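Local coordinates for protein N-acetylgalactosaminyltransferase 7 (Homo sapiens, PDB 6IWR) that is a glycosyltransferase of the polypeptide GalNAc-transferase family, joining a GT-A-type glycosyltransferase domain to a ricin-type beta-trefoil lectin domain, at residues Q107-I110 / N116-A119; G294-S299 / K451-E456; V408-W413 / Y419-R424. One frame throughout, in Å; residues are numbered along the deposited sequence.

Contact 1 (Q107-I110 / N116-A119); sequences QASI and NMVA
Ser109 and Met117 face each other where helix 103-113 passes the start of helix 117-122, their CA atoms 5.6 Å apart; one step along each segment, running in opposite directions, Ile110 CA and Asn116 CA are 5.4 Å apart. Asn116 holds the N-cap position, and Met117 opens the second helix. This is a short connection between consecutive helices: Asn116 backbone atoms bond to Gly275 and to the Tyr278 hydroxyl, and Met117 packs on helix 160-173. Ser109 bridges the gap: its OG accepts a hydrogen bond from Met117 N over 2.8 Å, with an N-H...O angle of 145°. A chi1 of 83° sets OG between the backbone N and the carbonyl carbon, where it reaches Met117 N and still donates to Ile106 O in its own helix. Apolar atoms frame the bond: Met117 CB comes to 3.6 Å from Ser109 OG, and Val118 CG1 to 3.7 Å from the same oxygen. Alongside, Ile110 CG1 lies 4.1 Å from Asn116 N. As the first turn of a helix has N-H groups without intrahelical acceptors, the serine hydroxyl supplies one here, tying the start of helix 117-122 to the preceding helix.

Contact 2 (G294-S299 / K451-E456); sequences GAWDWS and KWFMEE
Trp296, the last residue of strand 292-296, reaches across to Phe453 of helix 450-457. Its six-membered ring and the Phe453 ring lie almost parallel, planes 7° apart, yet they meet rim to rim rather than as a stack: the centroids are 6.0 Å apart, with Trp296 CH2 3.4 Å from Phe453 CE2. A chi1 of 58° turns the indole into this meeting. Asp297 then starts an Asx turn, its OD1 accepting from Ser299 N at 2.9 Å. Ser299 OG bonds to the same oxygen, both donors coming from one face of the carboxylate. Trp298 is the middle residue of this turn; its CH2 lies 3.8 Å from Met454 SD. The sulfur is 5.2 Å from the centroid of the six-membered ring and 84° off its normal, a Met-aromatic contact at the edge. Helix 450-457 is thus joined to the hairpin of strands 292-296 and 302-306 by buried apolar rims and one thioether. The sulfur probably gains from the slightly positive C-H rim, whereas the Asp297 bonds hold the turn and the indole N-H of Trp298 is spent on Tyr465 O.

Contact 3 (V408-W413 / Y419-R424); sequences VVEVWW and YFYASR
Val409 and Phe420 form the apolar centre of this helical hairpin, in which helices 400-412 and 417-423 fold back on each other with the two CA atoms 7.6 Å apart. Val409 CG2 makes a CH-pi contact with the Phe420 ring: it sits 4.1 Å from the centroid, 21° off the ring normal. This methyl also lies above the centre of the Trp413 indole in its own segment, so two aromatic faces share it. Trp413 adds to the packing by bringing CZ3 to 3.7 Å from Phe420 CB. Phe420 has CG anti to the backbone N, chi1 175°, which carries the ring toward the first helix, where Val409 CG2 lies over one face. The polar link between the segments lies beside this packing. Tyr421 OH donates to Glu410 OE1 over 2.6 Å, using the anti lone pair of that oxygen, and the carboxylate meets the phenol ring at its edge with the planes 25° apart. The other oxygen, OE2, forms a salt bridge with Lys417. Within the second helix, Ser423 OG bonds to Tyr419 O at 3.1 Å, while Ser423 N reaches that carbonyl from its opposite face. Buried apolar contact and a partly exposed carboxylate thus divide the work: Glu410 has a separate partner for each oxygen, and the nearby lysine would be expected to favour its charged form.

Overall arrangement
Contact 1 comes first along the chain and stands apart, on the opposite side of the chain's centre from contacts 2 and 3, with its centre 40 Å from each of theirs. The Met117 side chain there is about 13 Å from the bound manganese ion. Contacts 2 and 3 have centres 11 Å apart, and contact 3 is nested in the loop that contact 2 closes. They touch directly: Arg424 NH1 and Ser299 O, 2.9 Å apart, make a probable hydrogen bond, and Trp298 packs against Trp413. Segment 294-299 lies in the glycosyltransferase family 2 region, so helices 400-412, 417-423 and 450-457, from later in the chain, pack against that region in one tryptophan-rich unit.

Contact 1 (Q107-I110 / N116-A119)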
loop_
_atom_site.group_PDB
_atom_site.type_symbol
_atom_site.label_atom_id
_atom_site.label_comp_id
_atom_site.label_asym_id
_atom_site.label_seq_id
_atom_site.Cartn_x
_atom_site.Cartn_y
_atom_site.Cartn_z
ATOM N N GLN A 107 -4.891 15.361 -8.769
ATOM C CA GLN A 107 -4.685 13.927 -8.890
ATOM C C GLN A 107 -4.206 13.562 -10.290
ATOM O O GLN A 107 -3.280 12.755 -10.456
ATOM C CB GLN A 107 -5.964 13.195 -8.517
ATOM C CG GLN A 107 -6.114 13.061 -7.009
ATOM C CD GLN A 107 -7.563 13.079 -6.593
ATOM O OE1 GLN A 107 -8.448 12.803 -7.406
ATOM N NE2 GLN A 107 -7.822 13.428 -5.329
ATOM N N ALA A 108 -4.790 14.182 -11.310
ATOM C CA ALA A 108 -4.352 13.901 -12.667
ATOM C C ALA A 108 -2.853 14.135 -12.812
ATOM O O ALA A 108 -2.139 13.305 -13.388
ATOM C CB ALA A 108 -5.151 14.749 -13.659
ATOM N N SER A 109 -2.342 15.252 -12.267
ATOM C CA SER A 109 -0.926 15.554 -12.466
ATOM C C SER A 109 -0.041 14.647 -11.621
ATOM O O SER A 109 1.075 14.318 -12.043
ATOM C CB SER A 109 -0.634 17.037 -12.196
ATOM O OG SER A 109 -0.454 17.349 -10.823
ATOM N N ILE A 110 -0.524 14.196 -10.461
ATOM C CA ILE A 110 0.257 13.244 -9.669
ATOM C C ILE A 110 0.448 11.936 -10.437
ATOM O O ILE A 110 1.564 11.408 -10.517
ATOM C CB ILE A 110 -0.396 12.999 -8.296
ATOM C CG1 ILE A 110 -0.417 14.287 -7.467
ATOM C CG2 ILE A 110 0.346 11.897 -7.569
ATOM C CD1 ILE A 110 -1.347 14.258 -6.296
ATOM N N ASN A 116 2.507 17.131 -7.298
ATOM C CA ASN A 116 1.371 18.018 -7.499
ATOM C C ASN A 116 1.822 19.108 -8.455
ATOM O O ASN A 116 2.320 20.149 -8.033
ATOM C CB ASN A 116 0.938 18.598 -6.164
ATOM C CG ASN A 116 -0.323 19.388 -6.255
ATOM O OD1 ASN A 116 -1.037 19.532 -5.254
ATOM N ND2 ASN A 116 -0.632 19.901 -7.449
ATOM N N MET A 117 1.646 18.890 -9.760
ATOM C CA MET A 117 2.145 19.888 -10.698
ATOM C C MET A 117 1.227 21.098 -10.806
ATOM O O MET A 117 1.688 22.178 -11.203
ATOM C CB MET A 117 2.359 19.288 -12.075
ATOM C CG MET A 117 3.576 18.398 -12.149
ATOM S SD MET A 117 5.170 19.225 -11.906
ATOM C CE MET A 117 4.996 20.580 -13.063
ATOM N N VAL A 118 -0.066 20.958 -10.481
ATOM C CA VAL A 118 -0.905 22.149 -10.512
ATOM C C VAL A 118 -0.424 23.136 -9.460
ATOM O O VAL A 118 -0.302 24.338 -9.728
ATOM C CB VAL A 118 -2.400 21.797 -10.357
ATOM C CG1 VAL A 118 -2.658 20.327 -10.646
ATOM C CG2 VAL A 118 -2.948 22.210 -8.994
ATOM N N ALA A 119 -0.065 22.636 -8.274
ATOM C CA ALA A 119 0.538 23.491 -7.258
ATOM C C ALA A 119 1.869 24.060 -7.741
ATOM O O ALA A 119 2.054 25.287 -7.760
ATOM C CB ALA A 119 0.709 22.722 -5.953
#

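Contact 2 (G294-S299 / K451-E456)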
loop_
_atom_site.group_PDB
_atom_site.type_symbol
_atom_site.label_atom_id
_atom_site.label_comp_id
_atom_site.label_asym_id
_atom_site.label_seq_id
_atom_site.Cartn_x
_atom_site.Cartn_y
_atom_site.Cartn_z
ATOM N N GLY A 294 25.627 9.022 6.307
ATOM C CA GLY A 294 25.053 7.992 5.449
ATOM C C GLY A 294 25.635 6.618 5.750
ATOM O O GLY A 294 26.833 6.473 6.022
ATOM N N ALA A 295 24.778 5.607 5.663
ATOM C CA ALA A 295 25.112 4.256 6.080
ATOM C C ALA A 295 24.297 3.280 5.230
ATOM O O ALA A 295 23.708 3.656 4.211
ATOM C CB ALA A 295 24.868 4.093 7.588
ATOM N N TRP A 296 24.252 2.022 5.667
ATOM C CA TRP A 296 23.568 0.959 4.952
ATOM C C TRP A 296 23.415 -0.211 5.908
ATOM O O TRP A 296 24.146 -0.316 6.891
ATOM C CB TRP A 296 24.356 0.539 3.709
ATOM C CG TRP A 296 25.724 0.093 4.069
ATOM C CD1 TRP A 296 26.097 -1.162 4.445
ATOM C CD2 TRP A 296 26.907 0.901 4.129
ATOM N NE1 TRP A 296 27.440 -1.194 4.732
ATOM C CE2 TRP A 296 27.966 0.058 4.546
ATOM C CE3 TRP A 296 27.175 2.248 3.866
ATOM C CZ2 TRP A 296 29.274 0.520 4.716
ATOM C CZ3 TRP A 296 28.473 2.711 4.028
ATOM C CH2 TRP A 296 29.510 1.843 4.448
ATOM N N ASP A 297 22.447 -1.079 5.623
ATOM C CA ASP A 297 22.361 -2.387 6.260
ATOM C C ASP A 297 23.037 -3.400 5.331
ATOM O O ASP A 297 23.501 -3.049 4.244
ATOM C CB ASP A 297 20.900 -2.729 6.605
ATOM C CG ASP A 297 20.040 -3.054 5.373
ATOM O OD1 ASP A 297 20.595 -3.389 4.302
ATOM O OD2 ASP A 297 18.785 -2.985 5.482
ATOM N N TRP A 298 23.079 -4.668 5.723
ATOM C CA TRP A 298 23.886 -5.642 4.997
ATOM C C TRP A 298 23.179 -6.256 3.790
ATOM O O TRP A 298 23.763 -7.111 3.105
ATOM C CB TRP A 298 24.381 -6.693 5.988
ATOM C CG TRP A 298 25.129 -5.946 7.024
ATOM C CD1 TRP A 298 24.715 -5.631 8.292
ATOM C CD2 TRP A 298 26.389 -5.294 6.845
ATOM N NE1 TRP A 298 25.667 -4.860 8.925
ATOM C CE2 TRP A 298 26.700 -4.640 8.054
ATOM C CE3 TRP A 298 27.290 -5.206 5.773
ATOM C CZ2 TRP A 298 27.862 -3.921 8.224
ATOM C CZ3 TRP A 298 28.462 -4.499 5.949
ATOM C CH2 TRP A 298 28.733 -3.856 7.159
ATOM N N SER A 299 21.955 -5.824 3.502
ATOM C CA SER A 299 21.363 -5.999 2.181
ATOM C C SER A 299 21.701 -4.838 1.261
ATOM O O SER A 299 21.330 -4.860 0.077
ATOM C CB SER A 299 19.846 -6.153 2.284
ATOM O OG SER A 299 19.356 -5.383 3.357
ATOM N N LYS A 451 38.034 -3.870 5.452
ATOM C CA LYS A 451 38.137 -4.062 6.892
ATOM C C LYS A 451 38.640 -2.783 7.579
ATOM O O LYS A 451 38.096 -2.354 8.609
ATOM C CB LYS A 451 39.047 -5.272 7.145
ATOM C CG LYS A 451 39.003 -5.898 8.531
ATOM C CD LYS A 451 37.585 -6.225 8.978
ATOM C CE LYS A 451 37.542 -6.561 10.473
ATOM N NZ LYS A 451 36.154 -6.716 10.982
ATOM N N TRP A 452 39.669 -2.139 7.007
ATOM C CA TRP A 452 40.060 -0.809 7.484
ATOM C C TRP A 452 38.872 0.137 7.450
ATOM O O TRP A 452 38.542 0.788 8.446
ATOM C CB TRP A 452 41.215 -0.253 6.647
ATOM C CG TRP A 452 41.474 1.211 6.862
ATOM C CD1 TRP A 452 42.332 1.789 7.775
ATOM C CD2 TRP A 452 40.872 2.290 6.146
ATOM N NE1 TRP A 452 42.287 3.157 7.664
ATOM C CE2 TRP A 452 41.387 3.491 6.682
ATOM C CE3 TRP A 452 39.914 2.359 5.129
ATOM C CZ2 TRP A 452 40.984 4.747 6.217
ATOM C CZ3 TRP A 452 39.523 3.606 4.665
ATOM C CH2 TRP A 452 40.061 4.782 5.204
ATOM N N PHE A 453 38.210 0.211 6.306
ATOM C CA PHE A 453 37.090 1.131 6.153
ATOM C C PHE A 453 36.057 0.940 7.261
ATOM O O PHE A 453 35.608 1.917 7.872
ATOM C CB PHE A 453 36.473 0.933 4.775
ATOM C CG PHE A 453 35.246 1.739 4.527
ATOM C CD1 PHE A 453 35.320 3.121 4.391
ATOM C CD2 PHE A 453 34.009 1.106 4.387
ATOM C CE1 PHE A 453 34.177 3.858 4.117
ATOM C CE2 PHE A 453 32.855 1.837 4.131
ATOM C CZ PHE A 453 32.937 3.217 3.991
ATOM N N MET A 454 35.686 -0.312 7.552
ATOM C CA MET A 454 34.641 -0.562 8.537
ATOM C C MET A 454 35.092 -0.215 9.949
ATOM O O MET A 454 34.263 0.078 10.821
ATOM C CB MET A 454 34.196 -2.019 8.480
ATOM C CG MET A 454 33.112 -2.350 7.449
ATOM S SD MET A 454 31.600 -1.394 7.701
ATOM C CE MET A 454 31.869 -0.344 6.288
ATOM N N GLU A 455 36.389 -0.242 10.200
ATOM C CA GLU A 455 36.873 -0.093 11.559
ATOM C C GLU A 455 37.354 1.319 11.871
ATOM O O GLU A 455 37.335 1.721 13.041
ATOM C CB GLU A 455 37.974 -1.132 11.814
ATOM C CG GLU A 455 37.380 -2.554 11.878
ATOM C CD GLU A 455 38.413 -3.642 12.151
ATOM O OE1 GLU A 455 39.620 -3.348 12.140
ATOM O OE2 GLU A 455 38.017 -4.798 12.382
ATOM N N GLU A 456 37.736 2.084 10.849
ATOM C CA GLU A 456 38.264 3.432 10.998
ATOM C C GLU A 456 37.252 4.510 10.622
ATOM O O GLU A 456 37.070 5.477 11.373
ATOM C CB GLU A 456 39.533 3.580 10.145
ATOM C CG GLU A 456 40.164 4.959 10.182
ATOM C CD GLU A 456 40.492 5.402 11.587
ATOM O OE1 GLU A 456 40.348 6.615 11.877
ATOM O OE2 GLU A 456 40.878 4.531 12.391
#

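Contact 3 (V408-W413 / Y419-R424)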
loop_
_atom_site.group_PDB
_atom_site.type_symbol
_atom_site.label_atom_id
_atom_site.label_comp_id
_atom_site.label_asym_id
_atom_site.label_seq_id
_atom_site.Cartn_x
_atom_site.Cartn_y
_atom_site.Cartn_z
ATOM N N VAL A 408 29.072 -4.169 -6.841
ATOM C CA VAL A 408 29.695 -3.319 -5.835
ATOM C C VAL A 408 30.334 -4.164 -4.751
ATOM O O VAL A 408 31.491 -3.941 -4.372
ATOM C CB VAL A 408 28.675 -2.336 -5.246
ATOM C CG1 VAL A 408 29.347 -1.479 -4.166
ATOM C CG2 VAL A 408 28.107 -1.466 -6.356
ATOM N N VAL A 409 29.582 -5.139 -4.226
ATOM C CA VAL A 409 30.054 -5.917 -3.082
ATOM C C VAL A 409 31.284 -6.731 -3.462
ATOM O O VAL A 409 32.274 -6.775 -2.719
ATOM C CB VAL A 409 28.929 -6.816 -2.543
ATOM C CG1 VAL A 409 29.502 -7.927 -1.644
ATOM C CG2 VAL A 409 27.870 -5.973 -1.791
ATOM N N GLU A 410 31.237 -7.384 -4.632
ATOM C CA GLU A 410 32.305 -8.287 -5.032
ATOM C C GLU A 410 33.634 -7.552 -5.223
ATOM O O GLU A 410 34.711 -8.146 -5.037
ATOM C CB GLU A 410 31.906 -9.023 -6.316
ATOM C CG GLU A 410 31.084 -10.329 -6.132
ATOM C CD GLU A 410 31.716 -11.318 -5.167
ATOM O OE1 GLU A 410 30.958 -12.058 -4.485
ATOM O OE2 GLU A 410 32.966 -11.343 -5.082
ATOM N N VAL A 411 33.604 -6.267 -5.587
ATOM C CA VAL A 411 34.875 -5.581 -5.804
ATOM C C VAL A 411 35.359 -4.871 -4.535
ATOM O O VAL A 411 36.567 -4.723 -4.344
ATOM C CB VAL A 411 34.792 -4.620 -7.018
ATOM C CG1 VAL A 411 33.478 -3.949 -7.064
ATOM C CG2 VAL A 411 35.888 -3.553 -6.947
ATOM N N TRP A 412 34.459 -4.486 -3.626
ATOM C CA TRP A 412 34.826 -3.586 -2.533
ATOM C C TRP A 412 34.692 -4.168 -1.134
ATOM O O TRP A 412 35.445 -3.755 -0.252
ATOM C CB TRP A 412 34.003 -2.285 -2.603
ATOM C CG TRP A 412 34.345 -1.462 -3.796
ATOM C CD1 TRP A 412 33.562 -1.227 -4.903
ATOM C CD2 TRP A 412 35.596 -0.811 -4.049
ATOM N NE1 TRP A 412 34.262 -0.450 -5.826
ATOM C CE2 TRP A 412 35.506 -0.187 -5.318
ATOM C CE3 TRP A 412 36.796 -0.712 -3.336
ATOM C CZ2 TRP A 412 36.564 0.524 -5.871
ATOM C CZ3 TRP A 412 37.848 0.003 -3.894
ATOM C CH2 TRP A 412 37.725 0.610 -5.142
ATOM N N TRP A 413 33.771 -5.103 -0.889
ATOM C CA TRP A 413 33.466 -5.503 0.483
ATOM C C TRP A 413 34.363 -6.605 1.032
ATOM O O TRP A 413 34.221 -6.955 2.210
ATOM C CB TRP A 413 32.020 -5.981 0.615
ATOM C CG TRP A 413 30.993 -4.911 0.718
ATOM C CD1 TRP A 413 31.070 -3.633 0.220
ATOM C CD2 TRP A 413 29.708 -5.018 1.356
ATOM N NE1 TRP A 413 29.912 -2.939 0.507
ATOM C CE2 TRP A 413 29.056 -3.765 1.195
ATOM C CE3 TRP A 413 29.046 -6.045 2.042
ATOM C CZ2 TRP A 413 27.780 -3.514 1.706
ATOM C CZ3 TRP A 413 27.779 -5.796 2.544
ATOM C CH2 TRP A 413 27.155 -4.538 2.371
ATOM N N TYR A 419 28.384 -11.226 4.624
ATOM C CA TYR A 419 27.212 -10.624 5.256
ATOM C C TYR A 419 26.157 -10.254 4.217
ATOM O O TYR A 419 24.957 -10.435 4.452
ATOM C CB TYR A 419 27.628 -9.411 6.092
ATOM C CG TYR A 419 28.654 -9.783 7.130
ATOM C CD1 TYR A 419 28.336 -10.694 8.122
ATOM C CD2 TYR A 419 29.945 -9.276 7.088
ATOM C CE1 TYR A 419 29.246 -11.081 9.051
ATOM C CE2 TYR A 419 30.876 -9.652 8.027
ATOM C CZ TYR A 419 30.516 -10.556 9.012
ATOM O OH TYR A 419 31.421 -10.957 9.970
ATOM N N PHE A 420 26.574 -9.754 3.056
ATOM C CA PHE A 420 25.593 -9.404 2.038
ATOM C C PHE A 420 24.849 -10.645 1.541
ATOM O O PHE A 420 23.624 -10.614 1.339
ATOM C CB PHE A 420 26.268 -8.675 0.881
ATOM C CG PHE A 420 25.343 -8.391 -0.248
ATOM C CD1 PHE A 420 24.448 -7.330 -0.188
ATOM C CD2 PHE A 420 25.327 -9.211 -1.355
ATOM C CE1 PHE A 420 23.568 -7.095 -1.235
ATOM C CE2 PHE A 420 24.448 -8.986 -2.390
ATOM C CZ PHE A 420 23.573 -7.934 -2.333
ATOM N N TYR A 421 25.574 -11.759 1.363
ATOM C CA TYR A 421 24.981 -13.002 0.879
ATOM C C TYR A 421 24.097 -13.694 1.921
ATOM O O TYR A 421 23.122 -14.357 1.541
ATOM C CB TYR A 421 26.092 -13.920 0.389
ATOM C CG TYR A 421 26.721 -13.452 -0.903
ATOM C CD1 TYR A 421 25.935 -12.914 -1.919
ATOM C CD2 TYR A 421 28.091 -13.552 -1.113
ATOM C CE1 TYR A 421 26.485 -12.482 -3.103
ATOM C CE2 TYR A 421 28.663 -13.117 -2.303
ATOM C CZ TYR A 421 27.847 -12.589 -3.295
ATOM O OH TYR A 421 28.399 -12.157 -4.479
ATOM N N ALA A 422 24.402 -13.548 3.218
ATOM C CA ALA A 422 23.470 -13.969 4.260
ATOM C C ALA A 422 22.180 -13.155 4.229
ATOM O O ALA A 422 21.096 -13.705 4.468
ATOM C CB ALA A 422 24.114 -13.854 5.643
ATOM N N SER A 423 22.272 -11.852 3.933
ATOM C CA SER A 423 21.064 -11.042 3.829
ATOM C C SER A 423 20.294 -11.351 2.558
ATOM O O SER A 423 19.065 -11.380 2.585
ATOM C CB SER A 423 21.408 -9.556 3.884
ATOM O OG SER A 423 22.149 -9.252 5.045
ATOM N N ARG A 424 20.988 -11.585 1.448
ATOM C CA ARG A 424 20.349 -11.824 0.152
ATOM C C ARG A 424 20.973 -13.061 -0.479
ATOM O O ARG A 424 21.730 -12.973 -1.455
ATOM C CB ARG A 424 20.482 -10.594 -0.758
ATOM C CG ARG A 424 20.140 -9.310 -0.033
ATOM C CD ARG A 424 20.233 -8.075 -0.921
ATOM N NE ARG A 424 18.976 -7.903 -1.642
ATOM C CZ ARG A 424 18.276 -6.777 -1.667
ATOM N NH1 ARG A 424 18.733 -5.690 -1.035
ATOM N NH2 ARG A 424 17.135 -6.746 -2.348
#